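Local coordinates for protein streptomycin 3''-adenylyltransferase (Enterococcus faecalis, PDB 6SXJ) that catalyses the transfer of an adenylyl group from ATP to spectinomycin, giving 9-O-adenylylspectinomycin, and so confers resistance to spectinomycin but not to streptomycin, at residues S35-G40 against K138-R143; S73-D78 against Y108-Q113; N99-Q104 against K124-D129; A165-S170 against N250-L255. All blocks are in the same frame, centred on the assembly; numbering follows the deposited sequence.

Interaction 1 (S35-G40 against K138-R143)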
# COMPACT_ATOMS: atom_id res chain seq x y z
N SER A 35 4.51 7.11 -0.77
CA SER A 35 5.24 8.06 0.07
C SER A 35 6.57 8.45 -0.56
O SER A 35 7.00 9.60 -0.44
CB SER A 35 5.47 7.46 1.46
OG SER A 35 6.30 6.32 1.40
N GLY A 36 7.24 7.51 -1.22
CA GLY A 36 8.55 7.80 -1.79
C GLY A 36 8.49 8.79 -2.94
O GLY A 36 9.43 9.57 -3.14
N VAL A 37 7.41 8.77 -3.70
CA VAL A 37 7.23 9.69 -4.82
C VAL A 37 6.53 10.96 -4.38
O VAL A 37 6.85 12.05 -4.84
CB VAL A 37 6.46 8.99 -5.96
CG1 VAL A 37 6.27 9.92 -7.13
CG2 VAL A 37 7.17 7.72 -6.40
N GLU A 38 5.56 10.84 -3.47
CA GLU A 38 4.75 11.99 -3.10
C GLU A 38 5.42 12.86 -2.05
O GLU A 38 5.22 14.08 -2.05
CB GLU A 38 3.39 11.53 -2.57
CG GLU A 38 2.42 11.06 -3.64
CD GLU A 38 1.23 10.31 -3.07
OE1 GLU A 38 0.27 10.04 -3.83
OE2 GLU A 38 1.25 9.98 -1.86
N SER A 39 6.21 12.26 -1.16
CA SER A 39 6.81 12.98 -0.05
C SER A 39 8.33 13.04 -0.10
O SER A 39 8.91 13.92 0.55
CB SER A 39 6.42 12.32 1.29
OG SER A 39 5.09 11.83 1.25
N GLY A 40 8.98 12.17 -0.84
CA GLY A 40 10.43 12.11 -0.82
C GLY A 40 10.91 10.83 -0.17
O GLY A 40 10.23 10.22 0.67
N LYS A 138 -2.49 7.30 -9.89
CA LYS A 138 -2.93 8.07 -11.05
C LYS A 138 -2.67 9.56 -10.86
O LYS A 138 -2.40 10.26 -11.84
CB LYS A 138 -4.42 7.82 -11.30
CG LYS A 138 -4.91 8.28 -12.67
CD LYS A 138 -6.14 7.51 -13.12
CE LYS A 138 -6.72 8.09 -14.42
NZ LYS A 138 -7.51 9.33 -14.17
N ARG A 139 -2.72 10.05 -9.63
CA ARG A 139 -2.52 11.48 -9.40
C ARG A 139 -1.05 11.85 -9.32
O ARG A 139 -0.67 12.95 -9.73
CB ARG A 139 -3.23 11.91 -8.11
CG ARG A 139 -4.75 11.97 -8.22
CD ARG A 139 -5.41 12.03 -6.85
NE ARG A 139 -5.13 13.28 -6.15
CZ ARG A 139 -4.39 13.38 -5.05
NH1 ARG A 139 -3.85 12.30 -4.50
NH2 ARG A 139 -4.20 14.57 -4.49
N LYS A 140 -0.20 10.97 -8.79
CA LYS A 140 1.23 11.23 -8.78
C LYS A 140 1.98 9.91 -8.82
O LYS A 140 1.84 9.08 -7.92
CB LYS A 140 1.65 12.04 -7.55
CG LYS A 140 3.15 12.31 -7.49
CD LYS A 140 3.47 13.72 -7.02
CE LYS A 140 4.89 14.13 -7.42
NZ LYS A 140 5.02 14.48 -8.86
N ASN A 141 2.79 9.73 -9.86
CA ASN A 141 3.59 8.54 -10.03
C ASN A 141 4.88 8.91 -10.75
O ASN A 141 5.02 10.01 -11.30
CB ASN A 141 2.83 7.48 -10.83
CG ASN A 141 2.59 7.90 -12.27
OD1 ASN A 141 3.47 7.81 -13.11
ND2 ASN A 141 1.39 8.39 -12.55
N LYS A 142 5.83 7.97 -10.76
CA LYS A 142 7.05 8.09 -11.55
C LYS A 142 7.11 6.92 -12.52
O LYS A 142 7.18 5.76 -12.10
CB LYS A 142 8.29 8.11 -10.66
CG LYS A 142 9.61 8.10 -11.42
CD LYS A 142 10.68 8.93 -10.71
CE LYS A 142 12.05 8.79 -11.35
NZ LYS A 142 12.06 9.19 -12.78
N ARG A 143 7.07 7.22 -13.82
CA ARG A 143 7.23 6.20 -14.84
C ARG A 143 8.71 5.85 -14.98
O ARG A 143 9.54 6.73 -15.25
CB ARG A 143 6.67 6.68 -16.18
CG ARG A 143 6.93 5.72 -17.35
CD ARG A 143 6.34 6.25 -18.63
NE ARG A 143 6.81 7.60 -18.86
CZ ARG A 143 8.00 7.89 -19.36
NH1 ARG A 143 8.83 6.91 -19.72
NH2 ARG A 143 8.37 9.16 -19.51
O HOH W 1 1.43 8.24 -5.55

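Interaction 2 (S73-D78 against Y108-Q113)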
# COMPACT_ATOMS: atom_id res chain seq x y z
N SER A 73 14.41 -7.66 -1.48
CA SER A 73 13.48 -6.90 -0.67
C SER A 73 13.80 -7.11 0.80
O SER A 73 14.22 -8.20 1.19
CB SER A 73 12.03 -7.32 -0.96
OG SER A 73 11.14 -6.94 0.07
N LYS A 74 13.55 -6.08 1.61
CA LYS A 74 13.72 -6.21 3.04
C LYS A 74 12.80 -7.30 3.58
O LYS A 74 11.69 -7.50 3.09
CB LYS A 74 13.39 -4.88 3.73
CG LYS A 74 13.63 -4.87 5.24
CD LYS A 74 12.91 -3.69 5.89
CE LYS A 74 13.24 -3.56 7.38
NZ LYS A 74 14.10 -2.37 7.67
N LYS A 75 13.27 -8.01 4.60
CA LYS A 75 12.45 -8.96 5.34
C LYS A 75 12.10 -8.37 6.70
O LYS A 75 12.91 -7.67 7.31
CB LYS A 75 13.16 -10.30 5.51
CG LYS A 75 12.96 -11.24 4.32
CD LYS A 75 14.03 -10.99 3.27
CE LYS A 75 13.70 -11.69 1.96
NZ LYS A 75 12.61 -11.00 1.22
N ILE A 76 10.87 -8.67 7.15
CA ILE A 76 10.34 -8.07 8.37
C ILE A 76 11.30 -8.31 9.52
O ILE A 76 11.93 -9.36 9.63
CB ILE A 76 8.95 -8.64 8.68
CG1 ILE A 76 7.91 -8.09 7.70
CG2 ILE A 76 8.56 -8.33 10.12
CD1 ILE A 76 6.76 -9.05 7.42
N GLY A 77 11.41 -7.31 10.39
CA GLY A 77 12.21 -7.43 11.59
C GLY A 77 13.67 -7.77 11.35
O GLY A 77 14.42 -8.08 12.29
N ASP A 78 14.09 -7.76 10.09
CA ASP A 78 15.52 -7.77 9.81
C ASP A 78 16.11 -6.39 10.06
O ASP A 78 15.48 -5.37 9.77
CB ASP A 78 15.82 -8.29 8.40
CG ASP A 78 15.78 -7.24 7.31
OD1 ASP A 78 16.10 -7.62 6.15
OD2 ASP A 78 15.45 -6.07 7.55
N TYR A 108 3.26 -8.85 -5.03
CA TYR A 108 4.39 -9.14 -4.16
C TYR A 108 4.28 -8.25 -2.93
O TYR A 108 4.11 -7.03 -3.06
CB TYR A 108 5.75 -8.91 -4.82
CG TYR A 108 6.85 -9.37 -3.88
CD1 TYR A 108 7.38 -10.65 -3.96
CD2 TYR A 108 7.32 -8.54 -2.86
CE1 TYR A 108 8.35 -11.09 -3.07
CE2 TYR A 108 8.28 -8.96 -1.98
CZ TYR A 108 8.79 -10.24 -2.08
OH TYR A 108 9.75 -10.66 -1.19
N GLY A 109 4.38 -8.86 -1.75
CA GLY A 109 4.31 -8.15 -0.49
C GLY A 109 4.88 -8.99 0.63
O GLY A 109 4.65 -10.21 0.66
N GLU A 110 5.62 -8.38 1.55
CA GLU A 110 6.33 -9.15 2.56
C GLU A 110 5.39 -9.75 3.60
O GLU A 110 5.75 -10.75 4.21
CB GLU A 110 7.38 -8.28 3.25
CG GLU A 110 8.59 -7.97 2.38
CD GLU A 110 9.33 -9.22 1.95
OE1 GLU A 110 9.39 -10.19 2.73
OE2 GLU A 110 9.84 -9.24 0.80
N TRP A 111 4.21 -9.16 3.81
CA TRP A 111 3.23 -9.77 4.70
C TRP A 111 2.77 -11.14 4.20
O TRP A 111 2.13 -11.87 4.95
CB TRP A 111 2.00 -8.87 4.87
CG TRP A 111 1.23 -8.64 3.60
CD1 TRP A 111 0.15 -9.34 3.16
CD2 TRP A 111 1.49 -7.63 2.61
NE1 TRP A 111 -0.28 -8.84 1.96
CE2 TRP A 111 0.52 -7.79 1.60
CE3 TRP A 111 2.44 -6.61 2.49
CZ2 TRP A 111 0.48 -6.97 0.48
CZ3 TRP A 111 2.40 -5.80 1.38
CH2 TRP A 111 1.43 -5.98 0.39
N LEU A 112 3.11 -11.49 2.96
CA LEU A 112 2.73 -12.75 2.35
C LEU A 112 3.88 -13.76 2.31
O LEU A 112 3.72 -14.84 1.72
CB LEU A 112 2.23 -12.50 0.93
CG LEU A 112 0.90 -11.80 0.70
CD1 LEU A 112 0.78 -11.40 -0.76
CD2 LEU A 112 -0.26 -12.70 1.12
N GLN A 113 5.02 -13.44 2.92
CA GLN A 113 6.20 -14.29 2.76
C GLN A 113 5.96 -15.68 3.35
O GLN A 113 6.26 -16.69 2.71
CB GLN A 113 7.41 -13.62 3.40
CG GLN A 113 8.75 -14.18 2.93
CD GLN A 113 8.99 -14.00 1.45
OE1 GLN A 113 8.84 -14.93 0.66
NE2 GLN A 113 9.38 -12.79 1.07

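Interaction 3 (N99-Q104 against K124-D129)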
# COMPACT_ATOMS: atom_id res chain seq x y z
N ASN A 99 -14.76 -0.72 -12.48
CA ASN A 99 -15.67 -1.39 -11.56
C ASN A 99 -14.98 -1.54 -10.21
O ASN A 99 -13.90 -2.13 -10.13
CB ASN A 99 -16.09 -2.76 -12.09
CG ASN A 99 -16.89 -3.56 -11.08
OD1 ASN A 99 -16.34 -4.32 -10.28
ND2 ASN A 99 -18.21 -3.39 -11.10
N HIS A 100 -15.61 -1.02 -9.17
CA HIS A 100 -15.10 -1.23 -7.82
C HIS A 100 -15.80 -2.43 -7.18
O HIS A 100 -17.03 -2.51 -7.21
CB HIS A 100 -15.33 0.01 -6.96
CG HIS A 100 -14.92 -0.17 -5.54
ND1 HIS A 100 -13.61 -0.14 -5.13
CD2 HIS A 100 -15.66 -0.40 -4.42
CE1 HIS A 100 -13.55 -0.34 -3.82
NE2 HIS A 100 -14.78 -0.49 -3.37
N PRO A 101 -15.05 -3.38 -6.60
CA PRO A 101 -13.58 -3.41 -6.46
C PRO A 101 -12.88 -3.92 -7.72
O PRO A 101 -13.44 -4.74 -8.44
CB PRO A 101 -13.37 -4.37 -5.28
CG PRO A 101 -14.52 -5.32 -5.37
CD PRO A 101 -15.68 -4.58 -6.03
N PRO A 102 -11.66 -3.45 -7.98
CA PRO A 102 -10.99 -3.79 -9.24
C PRO A 102 -10.27 -5.13 -9.17
O PRO A 102 -10.01 -5.69 -8.11
CB PRO A 102 -10.00 -2.64 -9.44
CG PRO A 102 -9.68 -2.18 -8.04
CD PRO A 102 -10.89 -2.47 -7.18
N LYS A 103 -9.96 -5.64 -10.36
CA LYS A 103 -9.23 -6.90 -10.48
C LYS A 103 -7.73 -6.67 -10.35
O LYS A 103 -7.17 -5.72 -10.90
CB LYS A 103 -9.56 -7.56 -11.82
CG LYS A 103 -10.98 -8.15 -11.91
CD LYS A 103 -11.37 -8.38 -13.38
CE LYS A 103 -12.87 -8.22 -13.62
NZ LYS A 103 -13.16 -7.50 -14.89
N GLN A 104 -7.09 -7.58 -9.62
CA GLN A 104 -5.67 -7.53 -9.30
C GLN A 104 -5.05 -8.85 -9.73
O GLN A 104 -5.48 -9.91 -9.26
CB GLN A 104 -5.46 -7.29 -7.80
CG GLN A 104 -4.03 -7.46 -7.32
CD GLN A 104 -3.88 -7.20 -5.83
OE1 GLN A 104 -4.04 -6.07 -5.36
NE2 GLN A 104 -3.59 -8.25 -5.07
N LYS A 124 -5.71 -14.27 -9.47
CA LYS A 124 -6.56 -13.12 -9.75
C LYS A 124 -7.56 -12.94 -8.62
O LYS A 124 -8.25 -13.89 -8.23
CB LYS A 124 -7.29 -13.31 -11.08
CG LYS A 124 -8.30 -12.20 -11.39
CD LYS A 124 -7.62 -10.88 -11.75
CE LYS A 124 -6.75 -10.97 -13.00
NZ LYS A 124 -7.27 -11.96 -14.00
N GLU A 125 -7.63 -11.73 -8.08
CA GLU A 125 -8.54 -11.46 -6.98
C GLU A 125 -9.07 -10.04 -7.11
O GLU A 125 -8.55 -9.23 -7.87
CB GLU A 125 -7.86 -11.67 -5.62
CG GLU A 125 -6.44 -11.15 -5.57
CD GLU A 125 -5.87 -11.10 -4.16
OE1 GLU A 125 -6.59 -10.64 -3.25
OE2 GLU A 125 -4.70 -11.51 -3.97
N LEU A 126 -10.11 -9.77 -6.33
CA LEU A 126 -10.70 -8.44 -6.25
C LEU A 126 -10.15 -7.78 -4.99
O LEU A 126 -10.08 -8.43 -3.94
CB LEU A 126 -12.22 -8.51 -6.21
CG LEU A 126 -12.92 -8.80 -7.54
CD1 LEU A 126 -13.03 -7.53 -8.37
CD2 LEU A 126 -12.22 -9.88 -8.34
N ASN A 127 -9.74 -6.52 -5.10
CA ASN A 127 -9.04 -5.84 -4.02
C ASN A 127 -9.58 -4.42 -3.93
O ASN A 127 -9.15 -3.54 -4.67
CB ASN A 127 -7.53 -5.85 -4.24
CG ASN A 127 -6.77 -5.10 -3.16
OD1 ASN A 127 -7.37 -4.57 -2.22
ND2 ASN A 127 -5.45 -5.05 -3.29
N SER A 128 -10.50 -4.20 -3.00
CA SER A 128 -11.06 -2.87 -2.82
C SER A 128 -9.99 -1.84 -2.51
O SER A 128 -10.12 -0.67 -2.88
CB SER A 128 -12.12 -2.89 -1.71
OG SER A 128 -12.14 -1.65 -1.03
N ASP A 129 -8.91 -2.26 -1.84
CA ASP A 129 -7.86 -1.31 -1.49
C ASP A 129 -7.12 -0.82 -2.72
O ASP A 129 -6.58 0.30 -2.72
CB ASP A 129 -6.88 -1.96 -0.51
CG ASP A 129 -7.36 -1.92 0.92
OD1 ASP A 129 -8.06 -0.95 1.28
OD2 ASP A 129 -7.06 -2.85 1.69

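Interaction 4 (A165-S170 against N250-L255)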
# COMPACT_ATOMS: atom_id res chain seq x y z
N ALA A 165 -14.24 2.58 -0.93
CA ALA A 165 -13.06 1.78 -0.62
C ALA A 165 -12.60 2.00 0.82
O ALA A 165 -12.38 1.05 1.57
CB ALA A 165 -11.95 2.13 -1.61
N ILE A 166 -12.46 3.27 1.22
CA ILE A 166 -11.96 3.56 2.56
C ILE A 166 -12.90 3.02 3.62
O ILE A 166 -12.47 2.43 4.62
CB ILE A 166 -11.73 5.08 2.72
CG1 ILE A 166 -10.47 5.52 1.98
CG2 ILE A 166 -11.66 5.45 4.20
CD1 ILE A 166 -10.26 7.01 1.93
N MET A 167 -14.21 3.23 3.44
CA MET A 167 -15.16 2.81 4.47
C MET A 167 -15.17 1.29 4.62
O MET A 167 -15.21 0.77 5.74
CB MET A 167 -16.56 3.30 4.12
CG MET A 167 -16.68 4.79 3.84
SD MET A 167 -15.75 5.83 4.97
CE MET A 167 -16.54 5.49 6.53
N ASP A 168 -15.15 0.56 3.51
CA ASP A 168 -15.18 -0.89 3.61
C ASP A 168 -13.92 -1.42 4.30
O ASP A 168 -14.00 -2.38 5.08
CB ASP A 168 -15.33 -1.50 2.21
CG ASP A 168 -16.75 -1.45 1.69
OD1 ASP A 168 -17.62 -0.94 2.41
OD2 ASP A 168 -17.00 -1.92 0.55
N SER A 169 -12.78 -0.76 4.10
CA SER A 169 -11.56 -1.20 4.76
C SER A 169 -11.58 -0.89 6.25
O SER A 169 -11.12 -1.70 7.07
CB SER A 169 -10.35 -0.54 4.11
OG SER A 169 -9.18 -0.76 4.87
N SER A 170 -12.12 0.27 6.62
CA SER A 170 -12.24 0.60 8.04
C SER A 170 -13.14 -0.40 8.75
O SER A 170 -12.91 -0.73 9.92
CB SER A 170 -12.80 2.01 8.21
OG SER A 170 -14.14 2.07 7.77
N ASN A 250 -15.85 6.58 14.34
CA ASN A 250 -17.01 7.46 14.34
C ASN A 250 -16.68 8.79 13.66
O ASN A 250 -17.43 9.26 12.80
CB ASN A 250 -17.51 7.66 15.76
CG ASN A 250 -18.25 6.44 16.30
OD1 ASN A 250 -17.94 5.93 17.38
ND2 ASN A 250 -19.23 5.95 15.54
N ARG A 251 -15.56 9.41 14.04
CA ARG A 251 -15.10 10.60 13.33
C ARG A 251 -15.08 10.38 11.82
O ARG A 251 -15.51 11.25 11.05
CB ARG A 251 -13.71 10.99 13.84
CG ARG A 251 -13.19 12.35 13.42
CD ARG A 251 -11.70 12.43 13.72
NE ARG A 251 -11.23 13.76 14.08
CZ ARG A 251 -11.17 14.78 13.23
NH1 ARG A 251 -11.58 14.63 11.98
NH2 ARG A 251 -10.72 15.96 13.64
N LEU A 252 -14.61 9.21 11.39
CA LEU A 252 -14.56 8.91 9.96
C LEU A 252 -15.96 8.72 9.39
O LEU A 252 -16.25 9.20 8.29
CB LEU A 252 -13.71 7.66 9.74
CG LEU A 252 -13.65 7.04 8.34
CD1 LEU A 252 -13.13 8.03 7.31
CD2 LEU A 252 -12.77 5.78 8.38
N LYS A 253 -16.84 8.03 10.12
CA LYS A 253 -18.18 7.76 9.62
C LYS A 253 -18.97 9.04 9.33
O LYS A 253 -19.96 8.98 8.60
CB LYS A 253 -18.95 6.89 10.62
CG LYS A 253 -18.65 5.40 10.50
CD LYS A 253 -18.78 4.71 11.86
CE LYS A 253 -20.09 3.93 11.98
NZ LYS A 253 -20.30 3.39 13.37
N LYS A 254 -18.56 10.17 9.90
CA LYS A 254 -19.15 11.46 9.57
C LYS A 254 -18.54 12.07 8.31
O LYS A 254 -18.73 13.27 8.06
CB LYS A 254 -18.98 12.44 10.73
CG LYS A 254 -19.26 11.85 12.11
CD LYS A 254 -20.63 11.19 12.16
CE LYS A 254 -20.51 9.68 12.36
NZ LYS A 254 -21.66 8.92 11.77
N LEU A 255 -17.84 11.26 7.52
CA LEU A 255 -17.07 11.73 6.36
C LEU A 255 -16.55 13.15 6.53
O LEU A 255 -15.49 13.36 7.12
CB LEU A 255 -17.91 11.63 5.08
CG LEU A 255 -19.30 12.25 5.03
CD1 LEU A 255 -19.24 13.65 4.44
CD2 LEU A 255 -20.26 11.38 4.23

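Interaction 1 (S35-G40 against K138-R143)
Val-37 and Glu-38, on the short helix 35-38, face Asn-141 and Lys-140 where the chain leaves helix 130-139 for strand 142-144; the CA atoms of Val-37 and Asn-141 are 6.5 Å apart, and those of Glu-38 and Lys-140 6.7 Å. Ser-35, at the head of the short helix, belongs to the Gly-Ser signature of the nucleotidyltransferase superfamily. With CG1 anti to its backbone N (chi1 -180°), Val-37 sets that methyl 3.9 Å from CG of Lys-140 and 4.0 Å from the carbonyl carbon of Asn-141. The Glu-38 and Lys-140 chains run past one another in opposite senses, their aliphatic parts meeting at Glu-38 CG and Lys-140 CB, 4.1 Å apart. The Glu-38 carboxylate runs on to Gln-136, whose NE2 donates to OE2. A water near both Glu-38 OE1 and Lys-140 O is a possible link, but an unsettled one: its bond to OE1 is weak, its approach to Lys-140 O unusually short, and it has more acceptors around it than protons to give. Backbone bonding of Lys-142 to Met-32 fixes the second segment to strand 27-33. No direct hydrogen bond joins the two segments, so the contact rests chiefly on aliphatic carbon packing at the surface.

Interaction 2 (S73-D78 against Y108-Q113)
Glu-110 turns its carboxylate into the loop 73-78, where Ser-73 OG, the carbonyl O of Lys-74 and Lys-75 NZ come close to it. The bend at chi2 (-60°) brings its CD to 3.1 Å from Lys-74 O. Ser-73 OG stands 2.7 Å from OE2, but Lys-74 O is also within reach of its one proton, so the donor's choice is not settled. Lys-75 crosses the glutamate and forms a salt bridge, NZ to OE2 at 3.3 Å; this ammonium also donates to Arg-70 O. From within its own segment Glu-110 is held by Gln-113, whose NE2 reaches OE1 at 3.1 Å on the syn side, 30° out of the carboxylate plane. The nearby positive charge of Lys-75 probably stabilises the negative form of this buried acid. The outer side is looser: Ile-76, exposed at the surface, merely lays CD1 3.8 Å from Glu-110 O, and the type II turn from Lys-75 to Asp-78 carries the loop away. In the fold, the loop 73-78 follows helix 59-69. Tyr-108 is bonded through its backbone to Leu-87, and Gln-113 OE1 accepts from Arg-70; the contact lies beside the start of strand 85-91, the end of strand 103-108 and the start of helix 113-117.

Interaction 3 (N99-Q104 against K124-D129)
An antiparallel pairing of Lys-103 and Gln-104 with Leu-126 and Glu-125 adds the short edge strand 125-126 to the mixed sheet of the nucleotidyltransferase domain. Gln-104 and Glu-125 form the hydrogen-bonded pair: Gln-104 N donates to Glu-125 O at 2.8 Å, and Glu-125 N returns a bond to Gln-104 O at 3.1 Å. Lys-103 and Leu-126 make the adjoining non-hydrogen-bonded pair, their side chains running alongside on one face before the lysine end departs. One residue further, Asn-127 N donates to Pro-102 O at 3.1 Å, which prolongs the ladder beyond the regular strand.

A cis peptide precedes Pro-101, whose ring meets Leu-126 at about a right angle, CG 4.0 Å from CB of the leucine; its own CB lies over the centre of the His-100 imidazole. Ser-128 comes to the rim of that imidazole, with OG 3.4 Å from His-100 CE1. Next to CE1 on the ring, ND1 is hydrogen-bonded to Thr-131, and the ring also touches helix 159-173 through Asp-161 and Arg-164. Lys-124, at the start of the second segment, has its ammonium in a salt bridge with Glu-94.

Across the face shared with Glu-125, the extended Gln-104 side chain reaches Asn-127. Both polar atoms of the Asn-127 amide are engaged: OD1 weakly accepts from Asp-129 N in a capping bond ahead of helix 130-139, while ND2 donates to Gln-104 OE1 at 2.7 Å, an almost straight bond (170°) between amide planes turned 82° apart.

Interaction 4 (A165-S170 against N250-L255)
Leu-252 meets Met-167 and Ser-170 where two helices of the C-terminal domain, 159-173 and 241-253, pack together. The main interaction is apolar. Met-167 and Leu-252 meet tip to tip, the thioether chain bent at chi2 (-42°) and chi3. Leu-252 CG, anti to its backbone N (chi1 173°), lies 3.7 Å from the methyl CE of Met-167. The two leucine methyls have different partners: CD1 lies 4.1 Å from Met-167 SD and 4.3 Å from CG2 of Ile-166, whereas CD2 comes to 3.8 Å from Ser-170 CB. Lys-253 takes a lesser part, its backbone CA passing near the methionine methyl while the rest of its chain leads away. Helix 181-196 also lines this core, with Met-195 against Met-167, Met-191 against Ser-170 and Thr-194 against Ile-166.

Polar interactions play no part between the two segments, which have no hydrogen bond across them. A side-chain hydrogen bond within helix 159-173 involves the same serine that presents carbon to the leucine: Ser-170 OG donates to Met-167 O, 2.6 Å away and tilted 25° from the plane of that carbonyl.

Three of the contacts belong to the sheet-bearing part of the enzyme and the fourth to the helical C-terminal domain. Along the chain, interactions 2 and 3 are nested within the loop closed by interaction 1 and cross each other, their segments alternating; interaction 4 opens afterwards. Interaction 3 adds one outermost strand, 125-126, and interaction 1 includes the first residues of the other, 142-144; helix 130-139 joins the two strands along the chain. The centres of these two contacts are 21 Å apart. Interaction 2 lies 22 Å from both, centre to centre, and 28 Å from interaction 4, on the far side of the chain's centre. Interactions 3 and 4 touch, Ser-128 and Asp-129 packing on helix 159-173, which ties the sheet's edge to the helical domain.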